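Cytochrome p450EpoK (Sorangium cellulosum, PDB 1PKF) is a cytochrome P450, a helix-rich haem protein that holds protoporphyrin IX with its iron and, in this model, epothilone D beside it. Local coordinates at residues F20-A25 and F397-A402; Y149-P154 and T258-I263; N299-G304 and L328-A333. One frame throughout, in Å; residues are numbered along the deposited sequence.

Interaction 1: F20-A25 and F397-A402; sequences FAPGYA and FGYHPA. With EPD (epothilone D), chain C.
The ring of F20 meets P401 with its edge. P401 CA lies in the plane of the ring, 3.8 Å from F20 CE2. H400 O also lies near that plane, 4.0 Å from F20 CE2. The F20 ring reaches P401 because CG stands beside the backbone N and anti to the carbonyl carbon (chi1 -64°). The same residue makes a second contact through its backbone. F20 O sits at the rim of the Y399 ring, near its plane, and is 3.4 Å from Y399 CE2. The far end of that tyrosine reaches P22, where Y399 OH is 3.8 Å from P22 CB. P22 belongs to a type II turn from A21 to Y24, which swings the chain round toward A25. There the methyl group points at the other segment, and A25 CB lies 4.0 Å from F397 CB. The F397 ring turns one face to the backbone of A25. A25 C stands 4.0 Å above the ring plane, displaced toward the rim.

No hydrogen bond passes directly between 20-25 and 397-402. R302 bridges them: its guanidinium binds H400 O and G398 O, and its carbonyl O is bonded to Y24 OH. R404 binds A25 O. Within 397-402, A402 N donates to H400 ND1 at 2.9 Å, almost exactly in the imidazole plane. This bond helps fix the turn of the H400 ring and uses ND1 as an acceptor. A402 itself lines the epothilone D pocket, with its CB 3.4 Å from O12 of the ligand.

The direct contact is therefore van der Waals packing of rings, a methyl group and backbone carbonyls. The carbonyls of A25, G398 and H400 find arginine partners outside the two segments.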
loop_
_atom_site.group_PDB
_atom_site.type_symbol
_atom_site.label_atom_id
_atom_site.label_comp_id
_atom_site.label_asym_id
_atom_site.label_seq_id
_atom_site.Cartn_x
_atom_site.Cartn_y
_atom_site.Cartn_z
ATOM N N PHE A 20 5.183 6.109 -16.505
ATOM C CA PHE A 20 4.286 5.190 -17.205
ATOM C C PHE A 20 4.899 4.638 -18.471
ATOM O O PHE A 20 4.252 3.858 -19.164
ATOM C CB PHE A 20 2.936 5.866 -17.503
ATOM C CG PHE A 20 2.198 6.207 -16.269
ATOM C CD1 PHE A 20 2.227 7.485 -15.757
ATOM C CD2 PHE A 20 1.585 5.214 -15.528
ATOM C CE1 PHE A 20 1.579 7.790 -14.570
ATOM C CE2 PHE A 20 0.948 5.514 -14.338
ATOM C CZ PHE A 20 0.946 6.802 -13.863
ATOM N N ALA A 21 6.152 5.007 -18.759
ATOM C CA ALA A 21 6.877 4.394 -19.855
ATOM C C ALA A 21 6.975 2.892 -19.627
ATOM O O ALA A 21 7.126 2.446 -18.497
ATOM C CB ALA A 21 8.277 5.000 -20.008
ATOM N N PRO A 22 6.833 2.101 -20.686
ATOM C CA PRO A 22 7.143 0.677 -20.599
ATOM C C PRO A 22 8.557 0.458 -20.072
ATOM O O PRO A 22 9.480 1.159 -20.456
ATOM C CB PRO A 22 7.022 0.168 -22.061
ATOM C CG PRO A 22 6.550 1.342 -22.911
ATOM C CD PRO A 22 6.313 2.506 -22.011
ATOM N N GLY A 23 8.715 -0.524 -19.193
ATOM C CA GLY A 23 9.989 -0.798 -18.545
ATOM C C GLY A 23 10.226 -0.141 -17.194
ATOM O O GLY A 23 11.072 -0.600 -16.417
ATOM N N TYR A 24 9.509 0.943 -16.921
ATOM C CA TYR A 24 9.734 1.723 -15.709
ATOM C C TYR A 24 9.369 0.920 -14.469
ATOM O O TYR A 24 10.117 0.926 -13.487
ATOM C CB TYR A 24 8.960 3.049 -15.738
ATOM C CG TYR A 24 9.048 3.899 -14.467
ATOM C CD1 TYR A 24 10.014 4.907 -14.325
ATOM C CD2 TYR A 24 8.126 3.726 -13.424
ATOM C CE1 TYR A 24 10.082 5.703 -13.115
ATOM C CE2 TYR A 24 8.171 4.474 -12.267
ATOM C CZ TYR A 24 9.138 5.471 -12.107
ATOM O OH TYR A 24 9.140 6.220 -10.939
ATOM N N ALA A 25 8.248 0.219 -14.509
ATOM C CA ALA A 25 7.764 -0.467 -13.295
ATOM C C ALA A 25 8.677 -1.615 -12.966
ATOM O O ALA A 25 8.952 -1.894 -11.804
ATOM C CB ALA A 25 6.344 -0.971 -13.477
ATOM N N PHE A 397 4.946 -6.759 -15.624
ATOM C CA PHE A 397 4.496 -5.604 -14.875
ATOM C C PHE A 397 3.422 -4.826 -15.652
ATOM O O PHE A 397 3.351 -4.952 -16.869
ATOM C CB PHE A 397 5.673 -4.718 -14.580
ATOM C CG PHE A 397 6.612 -5.268 -13.519
ATOM C CD1 PHE A 397 6.490 -4.873 -12.203
ATOM C CD2 PHE A 397 7.629 -6.144 -13.855
ATOM C CE1 PHE A 397 7.349 -5.346 -11.238
ATOM C CE2 PHE A 397 8.506 -6.614 -12.882
ATOM C CZ PHE A 397 8.361 -6.215 -11.575
ATOM N N GLY A 398 2.622 -4.009 -14.956
ATOM C CA GLY A 398 1.538 -3.258 -15.585
ATOM C C GLY A 398 1.632 -1.756 -15.457
ATOM O O GLY A 398 2.700 -1.194 -15.306
ATOM N N TYR A 399 0.477 -1.103 -15.444
ATOM C CA TYR A 399 0.402 0.347 -15.467
ATOM C C TYR A 399 -0.490 0.935 -14.389
ATOM O O TYR A 399 -1.065 2.004 -14.580
ATOM C CB TYR A 399 -0.109 0.777 -16.842
ATOM C CG TYR A 399 0.843 0.405 -17.928
ATOM C CD1 TYR A 399 0.578 -0.669 -18.770
ATOM C CD2 TYR A 399 2.027 1.101 -18.094
ATOM C CE1 TYR A 399 1.473 -1.025 -19.768
ATOM C CE2 TYR A 399 2.934 0.745 -19.070
ATOM C CZ TYR A 399 2.647 -0.312 -19.914
ATOM O OH TYR A 399 3.548 -0.661 -20.888
ATOM N N HIS A 400 -0.636 0.238 -13.268
ATOM C CA HIS A 400 -1.337 0.792 -12.117
ATOM C C HIS A 400 -0.831 2.204 -11.837
ATOM O O HIS A 400 0.369 2.461 -11.847
ATOM C CB HIS A 400 -1.127 -0.083 -10.887
ATOM C CG HIS A 400 -2.085 0.195 -9.780
ATOM N ND1 HIS A 400 -2.071 1.371 -9.054
ATOM C CD2 HIS A 400 -3.071 -0.573 -9.247
ATOM C CE1 HIS A 400 -3.026 1.322 -8.136
ATOM N NE2 HIS A 400 -3.656 0.159 -8.241
ATOM N N PRO A 401 -1.722 3.146 -11.619
ATOM C CA PRO A 401 -1.251 4.516 -11.445
ATOM C C PRO A 401 -0.454 4.726 -10.165
ATOM O O PRO A 401 0.303 5.717 -10.104
ATOM C CB PRO A 401 -2.537 5.317 -11.360
ATOM C CG PRO A 401 -3.503 4.339 -10.780
ATOM C CD PRO A 401 -3.187 3.056 -11.514
ATOM N N ALA A 402 -0.664 3.897 -9.140
ATOM C CA ALA A 402 0.096 4.071 -7.861
ATOM C C ALA A 402 1.250 3.112 -7.660
ATOM O O ALA A 402 2.193 3.422 -6.917
ATOM C CB ALA A 402 -0.818 3.925 -6.684
HETATM C C51 EPD C . 0.552 2.413 -0.102
HETATM C C5 EPD C . -0.546 3.446 0.036
HETATM C C4 EPD C . -1.748 2.952 0.259
HETATM C C3 EPD C . -2.914 3.815 0.639
HETATM C C2 EPD C . -4.114 3.619 -0.345
HETATM C C20 EPD C . -5.398 4.492 0.039
HETATM C C21 EPD C . -6.443 4.688 -1.052
HETATM C C22 EPD C . -5.396 5.029 1.274
HETATM C C23 EPD C . -6.428 5.858 1.784
HETATM C C24 EPD C . -6.667 6.329 2.966
HETATM S S1 EPD C . -8.080 7.348 3.021
HETATM C C25 EPD C . -8.226 7.059 1.326
HETATM C C27 EPD C . -9.383 7.713 0.626
HETATM N N26 EPD C . -7.356 6.326 0.802
HETATM C C6 EPD C . -0.209 4.899 0.441
HETATM C C7 EPD C . 0.802 5.576 -0.475
HETATM C C8 EPD C . 0.095 5.928 -1.797
HETATM C C9 EPD C . -0.428 7.280 -2.212
HETATM C C91 EPD C . -1.627 7.889 -1.602
HETATM C C10 EPD C . -0.957 6.848 -3.672
HETATM O O10 EPD C . 0.242 6.390 -4.411
HETATM C C11 EPD C . -1.877 7.900 -4.415
HETATM C C28 EPD C . -1.185 9.203 -4.785
HETATM C C12 EPD C . -2.481 7.309 -5.688
HETATM O O12 EPD C . -1.696 7.228 -6.643
HETATM C C13 EPD C . -3.963 6.866 -5.630
HETATM C C30 EPD C . -4.924 7.978 -5.287
HETATM C C29 EPD C . -4.392 6.085 -6.873
HETATM C C14 EPD C . -4.157 5.874 -4.375
HETATM O O14 EPD C . -5.528 5.583 -4.079
HETATM C C15 EPD C . -3.578 4.494 -4.521
HETATM C C16 EPD C . -3.726 3.697 -3.178
HETATM O O16 EPD C . -3.593 2.494 -3.182
HETATM O O1 EPD C . -4.009 4.400 -1.925
#

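Interaction 2: Y149-P154 and T258-I263. With HEM (protoporphyrin IX containing Fe), chain B.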
loop_
_atom_site.group_PDB
_atom_site.type_symbol
_atom_site.label_atom_id
_atom_site.label_comp_id
_atom_site.label_asym_id
_atom_site.label_seq_id
_atom_site.Cartn_x
_atom_site.Cartn_y
_atom_site.Cartn_z
ATOM N N TYR A 149 -1.379 -17.186 -5.467
ATOM C CA TYR A 149 -0.945 -17.081 -4.086
ATOM C C TYR A 149 -1.234 -15.738 -3.448
ATOM O O TYR A 149 -2.132 -15.627 -2.614
ATOM C CB TYR A 149 0.549 -17.399 -4.019
ATOM C CG TYR A 149 1.087 -17.756 -2.662
ATOM C CD1 TYR A 149 0.427 -18.660 -1.840
ATOM C CD2 TYR A 149 2.303 -17.237 -2.227
ATOM C CE1 TYR A 149 0.947 -19.013 -0.604
ATOM C CE2 TYR A 149 2.832 -17.567 -0.988
ATOM C CZ TYR A 149 2.156 -18.451 -0.177
ATOM O OH TYR A 149 2.679 -18.800 1.038
ATOM N N ALA A 150 -0.473 -14.712 -3.821
ATOM C CA ALA A 150 -0.522 -13.440 -3.105
ATOM C C ALA A 150 -1.906 -12.794 -3.201
ATOM O O ALA A 150 -2.393 -12.140 -2.260
ATOM C CB ALA A 150 0.557 -12.507 -3.638
ATOM N N GLU A 151 -2.567 -13.010 -4.332
ATOM C CA GLU A 151 -3.849 -12.380 -4.587
ATOM C C GLU A 151 -4.920 -12.855 -3.641
ATOM O O GLU A 151 -5.788 -12.094 -3.256
ATOM C CB GLU A 151 -4.282 -12.650 -6.018
ATOM C CG GLU A 151 -3.845 -11.548 -6.960
ATOM C CD GLU A 151 -4.381 -11.720 -8.366
ATOM O OE1 GLU A 151 -3.872 -10.993 -9.265
ATOM O OE2 GLU A 151 -5.286 -12.577 -8.574
ATOM N N GLY A 152 -4.837 -14.117 -3.237
ATOM C CA GLY A 152 -5.824 -14.692 -2.337
ATOM C C GLY A 152 -5.596 -14.440 -0.854
ATOM O O GLY A 152 -6.383 -14.913 -0.036
ATOM N N ILE A 153 -4.559 -13.688 -0.485
ATOM C CA ILE A 153 -4.164 -13.600 0.929
ATOM C C ILE A 153 -4.662 -12.376 1.692
ATOM O O ILE A 153 -5.342 -12.502 2.695
ATOM C CB ILE A 153 -2.641 -13.776 1.061
ATOM C CG1 ILE A 153 -2.280 -15.238 0.793
ATOM C CG2 ILE A 153 -2.161 -13.349 2.450
ATOM C CD1 ILE A 153 -0.807 -15.478 0.416
ATOM N N PRO A 154 -4.337 -11.181 1.231
ATOM C CA PRO A 154 -4.635 -9.961 1.972
ATOM C C PRO A 154 -6.090 -9.699 2.326
ATOM O O PRO A 154 -6.365 -9.143 3.394
ATOM C CB PRO A 154 -4.125 -8.886 1.030
ATOM C CG PRO A 154 -3.003 -9.548 0.359
ATOM C CD PRO A 154 -3.545 -10.892 0.027
ATOM N N THR A 258 -1.551 -3.364 -1.938
ATOM C CA THR A 258 -0.233 -3.125 -1.358
ATOM C C THR A 258 0.396 -4.418 -0.891
ATOM O O THR A 258 1.519 -4.727 -1.209
ATOM C CB THR A 258 -0.357 -2.149 -0.162
ATOM O OG1 THR A 258 -1.436 -2.542 0.706
ATOM C CG2 THR A 258 -0.770 -0.771 -0.629
ATOM N N THR A 259 -0.349 -5.197 -0.130
ATOM C CA THR A 259 0.194 -6.408 0.433
ATOM C C THR A 259 0.398 -7.463 -0.614
ATOM O O THR A 259 1.310 -8.280 -0.489
ATOM C CB THR A 259 -0.741 -6.926 1.512
ATOM O OG1 THR A 259 -1.000 -5.874 2.438
ATOM C CG2 THR A 259 -0.071 -8.029 2.339
ATOM N N ILE A 260 -0.436 -7.458 -1.657
ATOM C CA ILE A 260 -0.250 -8.400 -2.737
ATOM C C ILE A 260 1.127 -8.152 -3.309
ATOM O O ILE A 260 1.880 -9.099 -3.500
ATOM C CB ILE A 260 -1.373 -8.254 -3.810
ATOM C CG1 ILE A 260 -2.734 -8.636 -3.195
ATOM C CG2 ILE A 260 -1.098 -9.133 -4.986
ATOM C CD1 ILE A 260 -3.920 -8.597 -4.206
ATOM N N TYR A 261 1.475 -6.870 -3.510
ATOM C CA TYR A 261 2.717 -6.520 -4.161
ATOM C C TYR A 261 3.906 -6.789 -3.232
ATOM O O TYR A 261 4.903 -7.273 -3.689
ATOM C CB TYR A 261 2.663 -5.089 -4.728
ATOM C CG TYR A 261 1.589 -4.983 -5.786
ATOM C CD1 TYR A 261 1.407 -6.015 -6.703
ATOM C CD2 TYR A 261 0.709 -3.929 -5.826
ATOM C CE1 TYR A 261 0.415 -5.968 -7.644
ATOM C CE2 TYR A 261 -0.311 -3.883 -6.781
ATOM C CZ TYR A 261 -0.443 -4.920 -7.668
ATOM O OH TYR A 261 -1.401 -4.912 -8.639
ATOM N N LEU A 262 3.770 -6.540 -1.937
ATOM C CA LEU A 262 4.831 -6.867 -0.978
ATOM C C LEU A 262 5.215 -8.334 -1.048
ATOM O O LEU A 262 6.386 -8.685 -1.238
ATOM C CB LEU A 262 4.386 -6.533 0.446
ATOM C CG LEU A 262 5.283 -7.053 1.580
ATOM C CD1 LEU A 262 6.719 -6.503 1.440
ATOM C CD2 LEU A 262 4.681 -6.664 2.899
ATOM N N ILE A 263 4.220 -9.199 -0.879
ATOM C CA ILE A 263 4.438 -10.638 -0.919
ATOM C C ILE A 263 5.121 -11.046 -2.223
ATOM O O ILE A 263 6.099 -11.815 -2.227
ATOM C CB ILE A 263 3.096 -11.383 -0.742
ATOM C CG1 ILE A 263 2.606 -11.279 0.685
ATOM C CG2 ILE A 263 3.230 -12.849 -1.102
ATOM C CD1 ILE A 263 1.131 -11.624 0.842
HETATM C CHA HEM B . -1.282 4.973 4.968
HETATM C CHB HEM B . 2.067 2.284 2.991
HETATM C CHC HEM B . -0.362 -1.809 3.937
HETATM C CHD HEM B . -3.852 0.889 5.611
HETATM C C1A HEM B . -0.105 4.573 4.438
HETATM C C2A HEM B . 0.981 5.452 4.065
HETATM C C3A HEM B . 1.904 4.703 3.496
HETATM C C4A HEM B . 1.426 3.345 3.494
HETATM C CMA HEM B . 3.232 5.244 2.967
HETATM C CAA HEM B . 1.038 6.970 4.285
HETATM C CBA HEM B . 0.699 7.678 2.966
HETATM C CGA HEM B . 0.826 9.175 3.155
HETATM O O1A HEM B . 0.437 9.947 2.238
HETATM O O2A HEM B . 1.301 9.626 4.240
HETATM C C1B HEM B . 1.614 1.002 3.073
HETATM C C2B HEM B . 2.367 -0.109 2.534
HETATM C C3B HEM B . 1.703 -1.202 2.846
HETATM C C4B HEM B . 0.505 -0.837 3.511
HETATM C CMB HEM B . 3.741 -0.095 1.776
HETATM C CAB HEM B . 2.020 -2.639 2.467
HETATM C CBB HEM B . 3.212 -3.160 2.611
HETATM C C1C HEM B . -1.508 -1.511 4.539
HETATM C C2C HEM B . -2.492 -2.409 5.108
HETATM C C3C HEM B . -3.469 -1.636 5.568
HETATM C C4C HEM B . -3.112 -0.228 5.351
HETATM C CMC HEM B . -2.450 -3.934 5.141
HETATM C CAC HEM B . -4.710 -2.207 6.214
HETATM C CBC HEM B . -5.428 -1.414 6.946
HETATM C C1D HEM B . -3.484 2.196 5.484
HETATM C C2D HEM B . -4.394 3.277 5.787
HETATM C C3D HEM B . -3.603 4.538 5.602
HETATM C C4D HEM B . -2.305 4.094 5.185
HETATM C CMD HEM B . -5.846 3.249 6.272
HETATM C CAD HEM B . -4.082 5.959 5.834
HETATM C CBD HEM B . -3.468 6.369 7.171
HETATM C CGD HEM B . -3.780 7.802 7.470
HETATM O O1D HEM B . -3.929 8.621 6.538
HETATM O O2D HEM B . -3.891 8.163 8.656
HETATM N NA HEM B . 0.191 3.299 4.066
HETATM N NB HEM B . 0.426 0.556 3.678
HETATM N NC HEM B . -1.906 -0.225 4.722
HETATM N ND HEM B . -2.221 2.688 5.122
HETATM FE FE HEM B . -0.744 1.488 4.574
#
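I260 packs against three residues of 149-154, and all the direct contacts here are of van der Waals type. Its CG1 is 3.7 Å from P154 CG, and the two side chains meet at about a right angle. Its CD1 extends to E151, 3.8 Å from E151 CA, while its CG2 faces the methyl group of A150. This spread follows from the torsions: CG1 lies beside the backbone N (chi1 -65°) and CD1 continues away from CA (chi2 -177°). One turn further on, I263 CG2 is 3.7 Å from A150 CB, and I263 CD1 is 4.0 Å from I153 CG2. The P154 ring and the T259 side chain lie alongside and point opposite ways, with P154 CG 3.6 Å from T259 CB.

Hydrogen bonds do not cross the contact. The hydroxyls of T258 and T259 pair within their own helix, with A254 O and G255 O. On the other segment, Y149 OH bonds to A378 O of helix 368-385. The I153 CD1 methyl lies over the centre of the Y149 ring, 4.0 Å above its plane.

The remaining contacts are with the haem. T258 OG1 is 3.5 Å from the methine carbon CHC, and T259 OG1 is 3.6 Å from the methyl carbon CMC. L262 CD2 touches the vinyl carbon CBB.

Helix 241-272 thus has haem on one flank and the 149-154 turn on another. A long helix running across the haem, kinked here near T258, is the central helix of the cytochrome P450 fold.

Interaction 3: N299-G304 and L328-A333; sequences NILRIG and LLIPSA. With EPD (epothilone D), chain C.
I330 points its side chain at the loop 299-304, where the chain enters strand 304-309 of the mixed sheet of this P450 fold. Its two branches take different partners. CG2 lies against the amide of N299, 3.6 Å from N299 OD1, and the two side chains cross at a slant. CD1 reaches the backbone of G304, 3.6 Å from G304 CA, and also meets L301 CD1. The ring of P331 fits beside the loop backbone, with its CG 3.5 Å from L301 O. L329 CD1 packs on I303 CG2 and lies closer still to I303 O, 3.1 Å away.

I303 O takes the only direct hydrogen bond across the two segments, a weak one from I330 N, with an angle of 125° at the hydrogen. A CA-H...O contact from L329 adds to it.

N299 CG is anti to the backbone N (chi1 -168°), and OD1 accepts from L301 N in an Asx turn. The donor stands above the carbonyl plane. A water also joins N299 N to P331 O. L301 CD2 and G304 face epothilone D, whose O10 donates a hydrogen bond to G304 O at 2.9 Å.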
loop_
_atom_site.group_PDB
_atom_site.type_symbol
_atom_site.label_atom_id
_atom_site.label_comp_id
_atom_site.label_asym_id
_atom_site.label_seq_id
_atom_site.Cartn_x
_atom_site.Cartn_y
_atom_site.Cartn_z
ATOM N N ASN A 299 10.840 -0.422 -3.693
ATOM C CA ASN A 299 9.582 -0.054 -3.218
ATOM C C ASN A 299 8.516 -0.257 -4.278
ATOM O O ASN A 299 8.748 0.026 -5.465
ATOM C CB ASN A 299 9.633 1.402 -2.871
ATOM C CG ASN A 299 8.438 1.822 -2.098
ATOM O OD1 ASN A 299 7.538 2.498 -2.622
ATOM N ND2 ASN A 299 8.415 1.446 -0.839
ATOM N N ILE A 300 7.342 -0.697 -3.821
ATOM C CA ILE A 300 6.238 -1.011 -4.705
ATOM C C ILE A 300 5.587 0.207 -5.326
ATOM O O ILE A 300 4.780 0.060 -6.247
ATOM C CB ILE A 300 5.149 -1.863 -3.963
ATOM C CG1 ILE A 300 4.557 -1.093 -2.787
ATOM C CG2 ILE A 300 5.732 -3.198 -3.546
ATOM C CD1 ILE A 300 3.321 -1.752 -2.145
ATOM N N LEU A 301 5.888 1.401 -4.831
ATOM C CA LEU A 301 5.234 2.584 -5.354
ATOM C C LEU A 301 5.882 3.020 -6.678
ATOM O O LEU A 301 7.093 2.891 -6.842
ATOM C CB LEU A 301 5.250 3.703 -4.354
ATOM C CG LEU A 301 4.403 3.452 -3.121
ATOM C CD1 LEU A 301 4.663 4.490 -2.057
ATOM C CD2 LEU A 301 2.899 3.425 -3.494
ATOM N N ARG A 302 5.034 3.420 -7.636
ATOM C CA ARG A 302 5.454 3.942 -8.942
ATOM C C ARG A 302 6.097 5.320 -8.808
ATOM O O ARG A 302 7.146 5.598 -9.390
ATOM C CB ARG A 302 4.216 4.048 -9.871
ATOM C CG ARG A 302 4.524 4.350 -11.331
ATOM C CD ARG A 302 3.314 4.208 -12.293
ATOM N NE ARG A 302 2.887 2.823 -12.388
ATOM C CZ ARG A 302 3.377 1.956 -13.249
ATOM N NH1 ARG A 302 4.290 2.326 -14.126
ATOM N NH2 ARG A 302 2.934 0.712 -13.266
ATOM N N ILE A 303 5.432 6.190 -8.072
ATOM C CA ILE A 303 5.880 7.545 -7.844
ATOM C C ILE A 303 6.045 7.808 -6.331
ATOM O O ILE A 303 7.151 8.063 -5.842
ATOM C CB ILE A 303 4.907 8.562 -8.475
ATOM C CG1 ILE A 303 4.611 8.183 -9.954
ATOM C CG2 ILE A 303 5.502 9.929 -8.390
ATOM C CD1 ILE A 303 3.164 8.223 -10.348
ATOM N N GLY A 304 4.958 7.763 -5.579
ATOM C CA GLY A 304 5.060 7.930 -4.146
ATOM C C GLY A 304 3.743 8.350 -3.577
ATOM O O GLY A 304 2.730 7.766 -3.892
ATOM N N LEU A 328 6.149 12.879 -3.248
ATOM C CA LEU A 328 7.354 12.383 -2.608
ATOM C C LEU A 328 7.759 11.125 -3.309
ATOM O O LEU A 328 7.063 10.130 -3.213
ATOM C CB LEU A 328 7.079 12.105 -1.128
ATOM C CG LEU A 328 6.187 13.086 -0.385
ATOM C CD1 LEU A 328 6.214 12.778 1.102
ATOM C CD2 LEU A 328 6.596 14.486 -0.610
ATOM N N LEU A 329 8.884 11.165 -4.019
ATOM C CA LEU A 329 9.382 10.074 -4.818
ATOM C C LEU A 329 10.028 8.959 -3.979
ATOM O O LEU A 329 11.263 8.774 -3.950
ATOM C CB LEU A 329 10.345 10.602 -5.884
ATOM C CG LEU A 329 10.619 9.698 -7.062
ATOM C CD1 LEU A 329 9.306 9.290 -7.741
ATOM C CD2 LEU A 329 11.602 10.354 -8.073
ATOM N N ILE A 330 9.168 8.163 -3.339
ATOM C CA ILE A 330 9.645 7.213 -2.367
ATOM C C ILE A 330 10.680 6.247 -2.853
ATOM O O ILE A 330 11.646 6.030 -2.167
ATOM C CB ILE A 330 8.480 6.491 -1.663
ATOM C CG1 ILE A 330 7.913 7.454 -0.626
ATOM C CG2 ILE A 330 8.986 5.272 -0.895
ATOM C CD1 ILE A 330 6.600 7.901 -0.923
ATOM N N PRO A 331 10.493 5.599 -3.986
ATOM C CA PRO A 331 11.473 4.601 -4.405
ATOM C C PRO A 331 12.855 5.234 -4.659
ATOM O O PRO A 331 13.877 4.535 -4.635
ATOM C CB PRO A 331 10.859 4.002 -5.683
ATOM C CG PRO A 331 9.810 4.964 -6.101
ATOM C CD PRO A 331 9.363 5.719 -4.917
ATOM N N SER A 332 12.861 6.546 -4.889
ATOM C CA SER A 332 14.085 7.291 -5.102
ATOM C C SER A 332 14.745 7.667 -3.789
ATOM O O SER A 332 15.947 7.444 -3.605
ATOM C CB SER A 332 13.808 8.601 -5.845
ATOM O OG SER A 332 15.049 9.258 -6.061
ATOM N N ALA A 333 13.962 8.296 -2.922
ATOM C CA ALA A 333 14.410 8.647 -1.601
ATOM C C ALA A 333 15.036 7.444 -0.922
ATOM O O ALA A 333 15.970 7.593 -0.179
ATOM C CB ALA A 333 13.256 9.173 -0.767
HETATM C C51 EPD C . 0.552 2.413 -0.102
HETATM C C5 EPD C . -0.546 3.446 0.036
HETATM C C4 EPD C . -1.748 2.952 0.259
HETATM C C3 EPD C . -2.914 3.815 0.639
HETATM C C2 EPD C . -4.114 3.619 -0.345
HETATM C C20 EPD C . -5.398 4.492 0.039
HETATM C C21 EPD C . -6.443 4.688 -1.052
HETATM C C22 EPD C . -5.396 5.029 1.274
HETATM C C23 EPD C . -6.428 5.858 1.784
HETATM C C24 EPD C . -6.667 6.329 2.966
HETATM S S1 EPD C . -8.080 7.348 3.021
HETATM C C25 EPD C . -8.226 7.059 1.326
HETATM C C27 EPD C . -9.383 7.713 0.626
HETATM N N26 EPD C . -7.356 6.326 0.802
HETATM C C6 EPD C . -0.209 4.899 0.441
HETATM C C7 EPD C . 0.802 5.576 -0.475
HETATM C C8 EPD C . 0.095 5.928 -1.797
HETATM C C9 EPD C . -0.428 7.280 -2.212
HETATM C C91 EPD C . -1.627 7.889 -1.602
HETATM C C10 EPD C . -0.957 6.848 -3.672
HETATM O O10 EPD C . 0.242 6.390 -4.411
HETATM C C11 EPD C . -1.877 7.900 -4.415
HETATM C C28 EPD C . -1.185 9.203 -4.785
HETATM C C12 EPD C . -2.481 7.309 -5.688
HETATM O O12 EPD C . -1.696 7.228 -6.643
HETATM C C13 EPD C . -3.963 6.866 -5.630
HETATM C C30 EPD C . -4.924 7.978 -5.287
HETATM C C29 EPD C . -4.392 6.085 -6.873
HETATM C C14 EPD C . -4.157 5.874 -4.375
HETATM O O14 EPD C . -5.528 5.583 -4.079
HETATM C C15 EPD C . -3.578 4.494 -4.521
HETATM C C16 EPD C . -3.726 3.697 -3.178
HETATM O O16 EPD C . -3.593 2.494 -3.182
HETATM O O1 EPD C . -4.009 4.400 -1.925
HETATM O O HOH W 1 13.178 1.629 -3.408
#

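From the N terminus, the loop before helix 29-38 comes first. Interaction 1 joins it to the loop before strand 406-412 and so closes nearly the whole chain into one large loop. Interactions 2 and 3 both fall within that loop and follow one another without crossing. Interaction 2 ties the end of helix 145-150 to helix 241-272. Interaction 3 closes a short loop, tying the stretch before strand 304-309 to the end of strand 325-329 and helix 330-333. R302 links interactions 1 and 3 through hydrogen bonds with H400 and Y24. I300 links interactions 2 and 3 by packing on T258 and Y261. Interactions 1 and 3 both touch epothilone D, and interaction 2 reaches the haem.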